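Local coordinates for GTP-binding protein (Pyrococcus horikoshii, PDB 1WXQ) that probably binds GTP and may hydrolyse nucleoside triphosphates, as an Obg-like P-loop GTPase of unknown cellular role, at residues Met217-Asn222 with Arg242-Ile247; Asp126-Ile131 with Lys233-Glu238; Val6-Val11 with Gly113-Glu118; Ile247-Ala252 with Gln306-Arg311; Thr42-Asp47 with Ile71-Val76. All coordinates share one frame; numbering follows the deposited sequence.

From the N terminus, Val6-Val11 opens contact 3, which closes only at Gly113-Glu118, and contact 5 lies entirely within that span, pairing strands 39-47 and 68-77, antiparallel neighbours in the G-domain sheet. Contacts 1 and 2 cross: Asp126-Ile131 opens contact 2, Met217-Asn222 opens contact 1, then Lys233-Glu238 closes contact 2 before Arg242-Ile247 closes contact 1. Contact 4 follows directly, starting at the shared Ile247 and ending on helix 305-316. Salt bridge Lys8-Asp130 joins contacts 3 and 2, whereas Asn222 bonds to Val11 of contact 3 and Ala251 of contact 4. Helix 305-316 carries contact 4 and reaches contact 5 through Gln306, which bonds to Tyr43, so the helix spans from strand 245-249 to strand 39-47.

Contact 1. Residues Met217-Asn222 with Arg242-Ile247; sequences MVIAAN and RGYIVI
Ile219 is bonded through both its N and its O to the neighbouring strand, which runs parallel to 217-222 with the axes 4.9 Å apart and inclined by 25°. Its N donates to Ile245 O at 2.9 Å, and its O accepts from Ile247 N at 3.0 Å; both bonds are nearly straight. The next rung, Ala221 N to Ile247 O at 2.9 Å, is more bent, with the donor above the carbonyl plane. Ile219 and Val246 share one face of the sheet, where Ile219 CB meets Val246 CG2 at 3.8 Å and Ala221 CB lies against Val246 CG1. Val218, Ala220, Ile245 and Ile247 line the other face. At the start of the pairing, Tyr244 takes two neighbours: Met217, modelled as selenomethionine, brings CG to the ring edge 3.4 Å from Tyr244 CE1, and Ile219 CD1 comes obliquely to within 3.5 Å of Tyr244 CG. Ile219 CG1, anti to the carbonyl carbon (chi1 -51°), lies 3.9 Å from Tyr244 CD1. The tyrosine hydroxyl bonds to Glu135. Helix 229-241 bridges the two strands, making a beta-alpha-beta crossover of the P-loop GTPase fold, and Asn222 ends the first strand where the sequence matches the G4 (NKxD) motif.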
# COMPACT_ATOMS: atom_id res chain seq x y z
N MSE A 217 6.70 -3.10 -1.28
CA MSE A 217 6.13 -3.89 -0.20
C MSE A 217 6.62 -3.58 1.19
O MSE A 217 7.62 -2.91 1.39
CB MSE A 217 6.31 -5.38 -0.50
CG MSE A 217 7.64 -5.81 -1.11
SE MSE A 217 7.55 -7.72 -1.53
CE MSE A 217 8.24 -7.66 -3.33
N VAL A 218 5.83 -4.04 2.15
CA VAL A 218 6.18 -3.89 3.54
C VAL A 218 6.27 -5.31 4.05
O VAL A 218 5.46 -6.17 3.71
CB VAL A 218 5.13 -3.11 4.33
CG1 VAL A 218 5.43 -3.20 5.83
CG2 VAL A 218 5.14 -1.65 3.90
N ILE A 219 7.28 -5.56 4.87
CA ILE A 219 7.50 -6.87 5.41
C ILE A 219 6.96 -7.03 6.83
O ILE A 219 7.31 -6.28 7.74
CB ILE A 219 9.00 -7.19 5.36
CG1 ILE A 219 9.50 -6.92 3.94
CG2 ILE A 219 9.25 -8.65 5.76
CD1 ILE A 219 10.98 -7.09 3.76
N ALA A 220 6.09 -8.01 7.02
CA ALA A 220 5.54 -8.28 8.33
C ALA A 220 6.32 -9.45 8.91
O ALA A 220 6.17 -10.58 8.45
CB ALA A 220 4.06 -8.64 8.23
N ALA A 221 7.19 -9.17 9.88
CA ALA A 221 7.99 -10.21 10.53
C ALA A 221 7.03 -10.81 11.55
O ALA A 221 7.01 -10.42 12.71
CB ALA A 221 9.20 -9.61 11.21
N ASN A 222 6.23 -11.78 11.10
CA ASN A 222 5.20 -12.39 11.93
C ASN A 222 5.68 -13.44 12.92
O ASN A 222 6.72 -14.06 12.72
CB ASN A 222 4.11 -12.95 11.03
CG ASN A 222 2.80 -13.16 11.76
OD1 ASN A 222 2.36 -12.30 12.50
ND2 ASN A 222 2.17 -14.31 11.53
N ARG A 242 18.13 -2.41 2.61
CA ARG A 242 17.76 -2.81 1.25
C ARG A 242 16.52 -2.11 0.71
O ARG A 242 16.01 -2.48 -0.35
CB ARG A 242 17.55 -4.32 1.16
CG ARG A 242 18.78 -5.12 1.52
CD ARG A 242 18.55 -6.63 1.38
NE ARG A 242 18.41 -7.06 -0.01
CZ ARG A 242 17.25 -7.31 -0.61
NH1 ARG A 242 16.11 -7.19 0.07
NH2 ARG A 242 17.22 -7.71 -1.87
N GLY A 243 16.01 -1.12 1.43
CA GLY A 243 14.83 -0.41 0.97
C GLY A 243 13.51 -1.05 1.38
O GLY A 243 12.48 -0.83 0.72
N TYR A 244 13.53 -1.83 2.45
CA TYR A 244 12.34 -2.50 2.96
C TYR A 244 11.97 -2.07 4.37
O TYR A 244 12.84 -1.95 5.23
CB TYR A 244 12.52 -4.01 2.97
CG TYR A 244 12.32 -4.69 1.65
CD1 TYR A 244 11.05 -4.74 1.05
CD2 TYR A 244 13.38 -5.31 1.00
CE1 TYR A 244 10.85 -5.39 -0.16
CE2 TYR A 244 13.20 -5.96 -0.22
CZ TYR A 244 11.93 -6.00 -0.79
OH TYR A 244 11.74 -6.67 -1.99
N ILE A 245 10.69 -1.84 4.59
CA ILE A 245 10.18 -1.49 5.91
C ILE A 245 9.78 -2.79 6.60
O ILE A 245 8.96 -3.55 6.07
CB ILE A 245 8.94 -0.60 5.80
CG1 ILE A 245 9.33 0.76 5.22
CG2 ILE A 245 8.27 -0.48 7.17
CD1 ILE A 245 8.15 1.70 5.02
N VAL A 246 10.34 -3.07 7.77
CA VAL A 246 9.99 -4.31 8.48
C VAL A 246 9.41 -4.09 9.86
O VAL A 246 10.03 -3.46 10.70
CB VAL A 246 11.20 -5.22 8.68
CG1 VAL A 246 10.76 -6.46 9.44
CG2 VAL A 246 11.80 -5.60 7.35
N ILE A 247 8.25 -4.67 10.10
CA ILE A 247 7.59 -4.51 11.39
C ILE A 247 7.22 -5.85 12.06
O ILE A 247 6.64 -6.75 11.44
CB ILE A 247 6.34 -3.61 11.18
CG1 ILE A 247 6.83 -2.22 10.74
CG2 ILE A 247 5.47 -3.54 12.44
CD1 ILE A 247 5.75 -1.37 10.05

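Contact 2. Residues Asp126-Ile131 with Lys233-Glu238; sequences DPVEDI and KRLVRE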
# COMPACT_ATOMS: atom_id res chain seq x y z
N ASP A 126 16.93 -18.12 7.66
CA ASP A 126 16.90 -16.68 7.60
C ASP A 126 15.75 -16.16 6.73
O ASP A 126 15.68 -16.45 5.54
CB ASP A 126 18.24 -16.18 7.06
CG ASP A 126 18.60 -14.80 7.57
OD1 ASP A 126 17.76 -14.16 8.23
OD2 ASP A 126 19.74 -14.35 7.31
N PRO A 127 14.81 -15.40 7.33
CA PRO A 127 13.67 -14.85 6.61
C PRO A 127 14.14 -13.99 5.44
O PRO A 127 13.50 -13.93 4.38
CB PRO A 127 12.96 -14.03 7.67
CG PRO A 127 13.25 -14.78 8.91
CD PRO A 127 14.71 -15.06 8.76
N VAL A 128 15.26 -13.31 5.66
CA VAL A 128 15.87 -12.44 4.67
C VAL A 128 16.13 -13.12 3.32
O VAL A 128 16.41 -12.47 2.32
CB VAL A 128 17.31 -12.04 5.11
CG1 VAL A 128 18.04 -11.39 3.95
CG2 VAL A 128 17.25 -11.11 6.33
N GLU A 129 15.99 -14.45 3.36
CA GLU A 129 16.25 -15.20 2.15
C GLU A 129 14.91 -15.46 1.41
O GLU A 129 14.87 -15.62 0.20
CB GLU A 129 16.95 -16.57 2.39
CG GLU A 129 18.31 -16.44 3.09
CD GLU A 129 19.44 -16.02 2.16
OE1 GLU A 129 19.79 -16.82 1.26
OE2 GLU A 129 19.99 -14.91 2.33
N ASP A 130 13.81 -15.48 2.16
CA ASP A 130 12.49 -15.68 1.56
C ASP A 130 12.08 -14.35 0.97
O ASP A 130 11.27 -14.30 0.05
CB ASP A 130 11.44 -16.06 2.60
CG ASP A 130 11.61 -17.47 3.13
OD1 ASP A 130 11.58 -18.43 2.33
OD2 ASP A 130 11.77 -17.62 4.37
N ILE A 131 12.63 -13.27 1.51
CA ILE A 131 12.30 -11.94 1.04
C ILE A 131 12.90 -11.81 -0.35
O ILE A 131 12.24 -11.36 -1.29
CB ILE A 131 12.91 -10.85 1.95
CG1 ILE A 131 12.34 -11.01 3.36
CG2 ILE A 131 12.59 -9.46 1.43
CD1 ILE A 131 12.80 -9.94 4.31
N LYS A 233 15.27 -7.46 15.52
CA LYS A 233 16.13 -6.31 15.25
C LYS A 233 17.14 -6.62 14.15
O LYS A 233 17.56 -5.73 13.42
CB LYS A 233 16.88 -5.89 16.52
CG LYS A 233 17.77 -4.66 16.33
CD LYS A 233 18.64 -4.32 17.55
CE LYS A 233 17.93 -3.40 18.54
NZ LYS A 233 16.78 -4.05 19.25
N ARG A 234 17.51 -7.88 14.02
CA ARG A 234 18.52 -8.24 13.04
C ARG A 234 17.95 -8.17 11.62
O ARG A 234 18.58 -7.69 10.68
CB ARG A 234 19.00 -9.66 13.34
CG ARG A 234 20.14 -10.10 12.44
CD ARG A 234 20.66 -11.50 12.81
NE ARG A 234 19.58 -12.49 12.71
CZ ARG A 234 19.56 -13.46 13.64
NH1 ARG A 234 20.47 -13.49 14.59
NH2 ARG A 234 18.60 -14.39 13.61
N LEU A 235 16.73 -8.72 11.48
CA LEU A 235 16.08 -8.72 10.18
C LEU A 235 15.64 -7.31 9.78
O LEU A 235 15.73 -6.91 8.63
CB LEU A 235 14.86 -9.64 10.25
CG LEU A 235 13.97 -9.54 9.01
CD1 LEU A 235 14.61 -10.19 7.78
CD2 LEU A 235 12.61 -10.21 9.20
N VAL A 236 15.14 -6.55 10.78
CA VAL A 236 14.80 -5.16 10.49
C VAL A 236 16.00 -4.39 9.95
O VAL A 236 15.94 -3.75 8.90
CB VAL A 236 14.31 -4.51 11.79
CG1 VAL A 236 14.03 -3.02 11.55
CG2 VAL A 236 13.05 -5.19 12.28
N ARG A 237 17.12 -4.49 10.65
CA ARG A 237 18.35 -3.81 10.24
C ARG A 237 18.82 -4.19 8.85
O ARG A 237 19.06 -3.33 8.01
CB ARG A 237 19.47 -4.10 11.23
CG ARG A 237 19.37 -3.34 12.54
CD ARG A 237 19.86 -1.91 12.42
NE ARG A 237 20.14 -1.38 13.76
CZ ARG A 237 19.21 -0.89 14.58
NH1 ARG A 237 17.94 -0.84 14.20
NH2 ARG A 237 19.56 -0.47 15.78
N GLU A 238 18.97 -5.49 8.62
CA GLU A 238 19.45 -6.00 7.34
C GLU A 238 18.58 -5.51 6.19
O GLU A 238 19.07 -4.92 5.22
CB GLU A 238 19.48 -7.53 7.39
CG GLU A 238 20.30 -8.20 6.31
CD GLU A 238 20.25 -9.73 6.40
OE1 GLU A 238 20.34 -10.28 7.53
OE2 GLU A 238 20.12 -10.39 5.35
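Leu235 is the centre of this helix-helix contact, its two methyl groups divided among three residues at the start of helix 127-147. Leu235 CD2 lies 4.1 Å from Pro127 CB, while Leu235 CD1 meets Ile131 CD1 at 3.9 Å, the two side chains crossing obliquely. Val128 also lies beside Leu235 and has its methyls near the carboxylate of Glu238, but in both cases the modelled separation is doubtful. Glu238 keeps an extended chain, with CG anti to the backbone N (chi1 -163°), and reaches out tip to tip toward Asp126. Their nearest oxygens, Asp126 OD2 and Glu238 OE1, stand 4.1 Å apart with the carboxylate planes turned by 74°. Such proximity of like charges might raise the proton affinity of either group. No hydrogen bond joins the two segments, whose axes lie 10.8 Å apart at 36°. Beneath them runs the central sheet: Pro127 and Leu235 both touch Val109 of strand 104-110, Ile131 rests on Ile219, and Leu235 on Ala221, which places helices 127-147 and 229-241 side by side on one face of it.

Contact 3. Residues Val6-Val11 with Gly113-Glu118; sequences VGKPNV and GKTDPE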
# COMPACT_ATOMS: atom_id res chain seq x y z
N VAL A 6 1.11 -11.59 0.70
CA VAL A 6 1.78 -12.77 0.21
C VAL A 6 2.71 -13.37 1.25
O VAL A 6 3.06 -12.70 2.22
CB VAL A 6 2.65 -12.44 -1.03
CG1 VAL A 6 1.80 -11.80 -2.11
CG2 VAL A 6 3.78 -11.51 -0.64
N GLY A 7 3.13 -14.61 1.03
CA GLY A 7 4.03 -15.28 1.95
C GLY A 7 4.08 -16.79 1.74
O GLY A 7 3.27 -17.34 1.01
N LYS A 8 5.03 -17.46 2.36
CA LYS A 8 5.10 -18.90 2.23
C LYS A 8 4.05 -19.46 3.20
O LYS A 8 3.46 -18.70 3.97
CB LYS A 8 6.50 -19.40 2.58
CG LYS A 8 7.00 -19.00 3.95
CD LYS A 8 8.43 -19.52 4.16
CE LYS A 8 9.00 -19.17 5.56
NZ LYS A 8 10.34 -19.81 5.80
N PRO A 9 3.78 -20.77 3.17
CA PRO A 9 2.77 -21.29 4.10
C PRO A 9 3.33 -21.50 5.52
O PRO A 9 4.53 -21.67 5.70
CB PRO A 9 2.27 -22.54 3.38
CG PRO A 9 3.54 -23.06 2.79
CD PRO A 9 4.19 -21.82 2.21
N ASN A 10 2.45 -21.46 6.51
CA ASN A 10 2.83 -21.67 7.91
C ASN A 10 3.56 -20.58 8.67
O ASN A 10 4.14 -20.84 9.73
CB ASN A 10 3.62 -22.98 8.02
CG ASN A 10 2.88 -24.17 7.45
OD1 ASN A 10 1.67 -24.35 7.69
ND2 ASN A 10 3.59 -25.01 6.68
N VAL A 11 3.54 -19.35 8.14
CA VAL A 11 4.17 -18.22 8.81
C VAL A 11 3.07 -17.27 9.30
O VAL A 11 3.35 -16.23 9.89
CB VAL A 11 5.14 -17.46 7.86
CG1 VAL A 11 6.18 -18.40 7.30
CG2 VAL A 11 4.37 -16.80 6.73
N GLY A 113 12.30 -17.74 12.17
CA GLY A 113 13.17 -18.42 11.22
C GLY A 113 13.17 -19.92 11.42
O GLY A 113 14.12 -20.61 11.06
N LYS A 114 12.09 -20.44 12.00
CA LYS A 114 11.97 -21.87 12.25
C LYS A 114 11.15 -22.55 11.15
O LYS A 114 10.61 -23.64 11.34
CB LYS A 114 11.32 -22.12 13.61
CG LYS A 114 12.22 -22.82 14.64
CD LYS A 114 13.31 -21.91 15.18
CE LYS A 114 14.22 -22.65 16.17
NZ LYS A 114 15.24 -21.77 16.82
N THR A 115 11.05 -21.90 9.99
CA THR A 115 10.31 -22.45 8.86
C THR A 115 11.15 -22.54 7.59
O THR A 115 11.98 -21.67 7.32
CB THR A 115 9.03 -21.63 8.56
OG1 THR A 115 9.33 -20.23 8.56
CG2 THR A 115 7.95 -21.94 9.59
N ASP A 116 10.93 -23.61 6.84
CA ASP A 116 11.64 -23.91 5.59
C ASP A 116 11.16 -23.03 4.44
O ASP A 116 10.11 -22.40 4.54
CB ASP A 116 11.41 -25.38 5.23
CG ASP A 116 12.57 -25.99 4.47
OD1 ASP A 116 13.73 -25.86 4.93
OD2 ASP A 116 12.33 -26.63 3.42
N PRO A 117 11.94 -22.96 3.35
CA PRO A 117 11.49 -22.13 2.23
C PRO A 117 10.12 -22.61 1.75
O PRO A 117 9.24 -21.80 1.41
CB PRO A 117 12.58 -22.34 1.20
CG PRO A 117 13.80 -22.40 2.06
CD PRO A 117 13.36 -23.32 3.18
N GLU A 118 9.93 -23.93 1.74
CA GLU A 118 8.66 -24.50 1.31
C GLU A 118 7.63 -24.39 2.44
O GLU A 118 6.47 -24.74 2.27
CB GLU A 118 8.83 -25.97 0.91
CG GLU A 118 9.65 -26.20 -0.36
CD GLU A 118 11.16 -26.18 -0.12
OE1 GLU A 118 11.61 -26.92 0.78
OE2 GLU A 118 11.88 -25.44 -0.82
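The amino group of Lys8 is the polar centre of the contact, held by the loop that follows strand 104-110. Lys8 NZ donates to Asp116 O at 2.9 Å and to Thr115 OG1 at 3.0 Å; a third, weak bond goes to Thr115 O. The donor stands well above the plane of the Asp116 carbonyl, 64° out of it. Outside the two segments, Asp130 of helix 127-147 forms a salt bridge with the same nitrogen and would balance its charge. Thr115 OG1 is also hydrogen-bonded to Asp110 OD2, so the hydroxyl that meets the lysine has a second-shell partner. Lys8 can span the distance because its chain is fully extended beyond CG, with chi2, chi3 and chi4 all close to 180°.

Segment 6-11 continues from strand 2-7 into a loop that carries the first part of a sequence that fits the P-loop (Walker A, G1) of GTPases, in which this lysine would be one of the variable residues between the two glycines. The contact thus ties the opening of the probable phosphate-binding loop to the loop Gly113-Glu118.

Further out, the aliphatic part of Lys8 runs past backbone carbonyls, with CD 3.4 Å from Asp116 O and 3.7 Å from Pro117 O. Pro9 CG lies 3.4 Å from Glu118 O. Elsewhere in the contact Thr115 CG2 lies 4.0 Å from Asn10 O, while Val11 CG1 approaches Thr115 OG1, the two side chains crossing at about a right angle. Asn10 ND2 bonds to Gly119 O, just past the segment.

Contact 4. Residues Ile247-Ala252 with Gln306-Arg311; sequences IPTSAA and QEVINR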
# COMPACT_ATOMS: atom_id res chain seq x y z
N ILE A 247 8.25 -4.67 10.10
CA ILE A 247 7.59 -4.51 11.39
C ILE A 247 7.22 -5.85 12.06
O ILE A 247 6.64 -6.75 11.44
CB ILE A 247 6.34 -3.61 11.18
CG1 ILE A 247 6.83 -2.22 10.74
CG2 ILE A 247 5.47 -3.54 12.44
CD1 ILE A 247 5.75 -1.37 10.05
N PRO A 248 7.61 -6.02 13.34
CA PRO A 248 7.28 -7.26 14.05
C PRO A 248 5.77 -7.38 14.10
O PRO A 248 5.06 -6.37 14.08
CB PRO A 248 7.93 -7.07 15.42
CG PRO A 248 8.06 -5.60 15.55
CD PRO A 248 8.44 -5.14 14.17
N THR A 249 5.27 -8.60 14.20
CA THR A 249 3.83 -8.80 14.16
C THR A 249 3.36 -10.15 14.72
O THR A 249 4.07 -11.16 14.60
CB THR A 249 3.38 -8.63 12.68
OG1 THR A 249 2.99 -7.27 12.45
CG2 THR A 249 2.27 -9.58 12.33
N SER A 250 2.17 -10.15 15.32
CA SER A 250 1.57 -11.36 15.88
C SER A 250 0.15 -11.46 15.35
O SER A 250 -0.82 -11.01 15.99
CB SER A 250 1.57 -11.31 17.42
OG SER A 250 2.88 -11.47 17.95
N ALA A 251 0.03 -12.08 14.18
CA ALA A 251 -1.26 -12.22 13.52
C ALA A 251 -2.30 -12.98 14.34
O ALA A 251 -3.41 -12.48 14.53
CB ALA A 251 -1.06 -12.88 12.15
N ALA A 252 -1.94 -14.17 14.82
CA ALA A 252 -2.88 -14.99 15.59
C ALA A 252 -3.48 -14.17 16.72
O ALA A 252 -4.67 -14.29 17.02
CB ALA A 252 -2.18 -16.23 16.15
N GLN A 306 -1.88 -3.58 12.50
CA GLN A 306 -2.37 -2.26 12.13
C GLN A 306 -1.27 -1.33 11.65
O GLN A 306 -1.48 -0.51 10.74
CB GLN A 306 -3.11 -1.62 13.30
CG GLN A 306 -3.94 -0.40 12.90
CD GLN A 306 -4.99 -0.72 11.85
OE1 GLN A 306 -5.77 -1.66 12.00
NE2 GLN A 306 -5.01 0.07 10.78
N GLU A 307 -0.10 -1.45 12.28
CA GLU A 307 1.07 -0.63 11.96
C GLU A 307 1.51 -0.88 10.51
O GLU A 307 1.77 0.05 9.74
CB GLU A 307 2.21 -1.01 12.91
CG GLU A 307 3.31 0.02 13.06
CD GLU A 307 4.45 -0.48 13.94
OE1 GLU A 307 4.16 -1.17 14.95
OE2 GLU A 307 5.63 -0.19 13.62
N VAL A 308 1.58 -2.15 10.13
CA VAL A 308 1.97 -2.51 8.79
C VAL A 308 1.04 -1.86 7.75
O VAL A 308 1.51 -1.26 6.78
CB VAL A 308 1.96 -4.03 8.59
CG1 VAL A 308 2.17 -4.36 7.12
CG2 VAL A 308 3.04 -4.67 9.45
N ILE A 309 -0.27 -1.97 7.97
CA ILE A 309 -1.24 -1.40 7.03
C ILE A 309 -1.14 0.13 6.93
O ILE A 309 -1.29 0.70 5.84
CB ILE A 309 -2.67 -1.83 7.39
CG1 ILE A 309 -2.79 -3.35 7.22
CG2 ILE A 309 -3.68 -1.10 6.52
CD1 ILE A 309 -4.09 -3.95 7.70
N ASN A 310 -0.88 0.79 8.05
CA ASN A 310 -0.73 2.24 8.02
C ASN A 310 0.55 2.60 7.25
O ASN A 310 0.59 3.60 6.52
CB ASN A 310 -0.68 2.85 9.44
CG ASN A 310 -2.05 2.81 10.17
OD1 ASN A 310 -3.09 2.49 9.59
ND2 ASN A 310 -2.03 3.14 11.46
N ARG A 311 1.61 1.80 7.40
CA ARG A 311 2.87 2.11 6.72
C ARG A 311 2.73 1.91 5.23
O ARG A 311 3.37 2.61 4.45
CB ARG A 311 4.04 1.26 7.27
CG ARG A 311 4.46 1.63 8.70
CD ARG A 311 4.93 3.10 8.82
NE ARG A 311 6.22 3.34 8.17
CZ ARG A 311 7.39 2.96 8.67
NH1 ARG A 311 7.46 2.33 9.84
NH2 ARG A 311 8.51 3.19 7.99
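Two flat groups on helix 305-316, the carboxylate of Glu307 and the guanidinium of Arg311, converge on the branches of Ile247. Ile247 CG2 stands 3.6 Å from Glu307 CD and almost equally far from both oxygens, so the methyl sits over the carboxylate rather than beside one oxygen. Glu307 brings the group there with CG anti to the backbone N (chi1 -159°) and an extended chain. The guanidinium meets the other branch obliquely, Arg311 NH1 lying 4.1 Å from Ile247 CD1. That same methyl packs more closely on the arginine's aliphatic part, 3.5 Å from Arg311 CG; the chain is then bent at chi2 and chi3, and NH1 comes back to the methyl. Arg311 NE forms a salt bridge with Asp315 one turn further along the helix.

On the neighbouring position of the helix, next to Glu307, Val308 CG2 touches Ile247 CB at 3.9 Å and Thr249 OG1 at 4.0 Å. The threonine hydroxyl turns back to donate to Pro248 O at 2.8 Å, from above that carbonyl's plane.

No hydrogen bond crosses between the segments; strand 247-249 and the helix run roughly antiparallel at 145°, their axes 8.9 Å apart. The strand leads through Ser250 into helix 251-258, and Ser250-Ala251-Ala252 resembles the G5 (SAK) motif of GTPases, with Ala252 in the place of the lysine. Asn222 OD1, bonded to Ala251 N, links it to the G4 region.

Contact 5. Residues Thr42-Asp47 with Ile71-Val76; sequences TYAITD and IPVKMV
Thr42 and Val73 bond to each other in both directions, Thr42 N to Val73 O at 2.9 Å and Val73 N to Thr42 O at 3.0 Å. Ala44 and Ile71 form the next hydrogen-bonded pair of this antiparallel arrangement, in which the strand axes come within 4.3 Å at 140°. Between them, Tyr43 and Pro72 make a non-hydrogen-bonded pair, a position where no N-H is called for across this pair of strands. Weaker CA-H...O contacts fill in, one from Pro72 CA to Thr42 O and one from Tyr43 CA to Ile71 O.

Apolar contacts divide between the faces. On one, Tyr43 turns the edge of its ring to the Ile71-Pro72 peptide and brings CE1 against Pro72 CB. On the other, Ala44 CB packs at 4.3 Å from both Ile71 CB and Val73 CG2. Further along, Thr42 CG2 meets CE of Met75, a selenomethionine, at 3.8 Å, while Thr42 OG1 bonds to Ala20 O of helix 13-21.

Strand 68-77 pairs in parallel with strand 2-7 and antiparallel with 39-47, as in Ras-like G domains. Helix 305-316 packs here too, Ile309 touching Thr42 and Met75.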
# COMPACT_ATOMS: atom_id res chain seq x y z
N THR A 42 -9.88 -4.01 4.63
CA THR A 42 -9.21 -3.75 5.89
C THR A 42 -9.38 -2.25 6.04
O THR A 42 -10.14 -1.64 5.28
CB THR A 42 -7.72 -4.13 5.84
OG1 THR A 42 -7.14 -3.94 7.13
CG2 THR A 42 -6.98 -3.29 4.83
N TYR A 43 -8.70 -1.65 7.01
CA TYR A 43 -9.00 -0.24 7.26
C TYR A 43 -7.72 0.55 7.55
O TYR A 43 -6.71 0.02 8.00
CB TYR A 43 -9.95 -0.15 8.46
CG TYR A 43 -11.36 -0.31 8.01
CD1 TYR A 43 -11.93 0.64 7.17
CD2 TYR A 43 -12.13 -1.37 8.49
CE1 TYR A 43 -13.27 0.53 6.81
CE2 TYR A 43 -13.47 -1.48 8.13
CZ TYR A 43 -14.04 -0.53 7.29
OH TYR A 43 -15.36 -0.64 6.91
N ALA A 44 -7.78 1.86 7.24
CA ALA A 44 -6.62 2.71 7.50
C ALA A 44 -6.92 3.72 8.61
O ALA A 44 -7.63 4.70 8.43
CB ALA A 44 -6.25 3.44 6.21
N ILE A 45 -6.37 3.44 9.81
CA ILE A 45 -6.69 4.26 10.97
C ILE A 45 -5.62 5.31 11.25
O ILE A 45 -4.46 5.01 11.49
CB ILE A 45 -6.84 3.32 12.17
CG1 ILE A 45 -7.78 2.16 11.81
CG2 ILE A 45 -7.45 4.08 13.36
CD1 ILE A 45 -7.83 1.09 12.90
N THR A 46 -6.11 6.54 11.27
CA THR A 46 -5.29 7.69 11.61
C THR A 46 -6.23 8.71 12.26
O THR A 46 -7.43 8.46 12.37
CB THR A 46 -4.62 8.28 10.36
OG1 THR A 46 -3.71 9.33 10.73
CG2 THR A 46 -5.67 8.81 9.39
N ASP A 47 -5.71 9.83 12.72
CA ASP A 47 -6.56 10.82 13.37
C ASP A 47 -7.62 11.42 12.46
O ASP A 47 -7.30 12.04 11.46
CB ASP A 47 -5.72 11.96 13.96
CG ASP A 47 -4.97 11.56 15.22
OD1 ASP A 47 -5.53 10.77 16.01
OD2 ASP A 47 -3.84 12.06 15.42
N ILE A 71 -10.63 4.53 7.35
CA ILE A 71 -10.86 4.56 5.91
C ILE A 71 -10.64 3.17 5.32
O ILE A 71 -9.58 2.60 5.47
CB ILE A 71 -9.86 5.54 5.26
CG1 ILE A 71 -9.65 6.74 6.19
CG2 ILE A 71 -10.36 5.98 3.90
CD1 ILE A 71 -8.51 7.65 5.79
N PRO A 72 -11.66 2.62 4.63
CA PRO A 72 -11.57 1.28 4.02
C PRO A 72 -10.56 1.14 2.87
O PRO A 72 -10.32 2.08 2.13
CB PRO A 72 -13.01 1.00 3.58
CG PRO A 72 -13.54 2.35 3.28
CD PRO A 72 -13.01 3.17 4.45
N VAL A 73 -10.00 -0.06 2.75
CA VAL A 73 -8.97 -0.39 1.75
C VAL A 73 -9.08 -1.85 1.31
O VAL A 73 -9.15 -2.74 2.14
CB VAL A 73 -7.55 -0.21 2.36
CG1 VAL A 73 -6.49 -0.76 1.39
CG2 VAL A 73 -7.31 1.25 2.69
N LYS A 74 -9.06 -2.08 -0.00
CA LYS A 74 -9.14 -3.45 -0.52
C LYS A 74 -7.90 -4.24 -0.13
O LYS A 74 -6.79 -3.71 -0.11
CB LYS A 74 -9.25 -3.45 -2.04
CG LYS A 74 -10.65 -3.49 -2.60
CD LYS A 74 -10.63 -3.92 -4.07
CE LYS A 74 -9.94 -5.27 -4.22
NZ LYS A 74 -9.79 -5.66 -5.64
N MSE A 75 -8.11 -5.53 0.16
CA MSE A 75 -7.02 -6.41 0.53
C MSE A 75 -7.25 -7.77 -0.14
O MSE A 75 -8.38 -8.26 -0.17
CB MSE A 75 -6.95 -6.56 2.05
CG MSE A 75 -5.72 -7.30 2.54
SE MSE A 75 -5.42 -7.12 4.44
CE MSE A 75 -4.12 -5.68 4.38
N VAL A 76 -6.18 -8.35 -0.66
CA VAL A 76 -6.25 -9.62 -1.37
C VAL A 76 -5.40 -10.71 -0.72
O VAL A 76 -4.23 -10.48 -0.39
CB VAL A 76 -5.75 -9.41 -2.82
CG1 VAL A 76 -5.84 -10.71 -3.62
CG2 VAL A 76 -6.57 -8.32 -3.48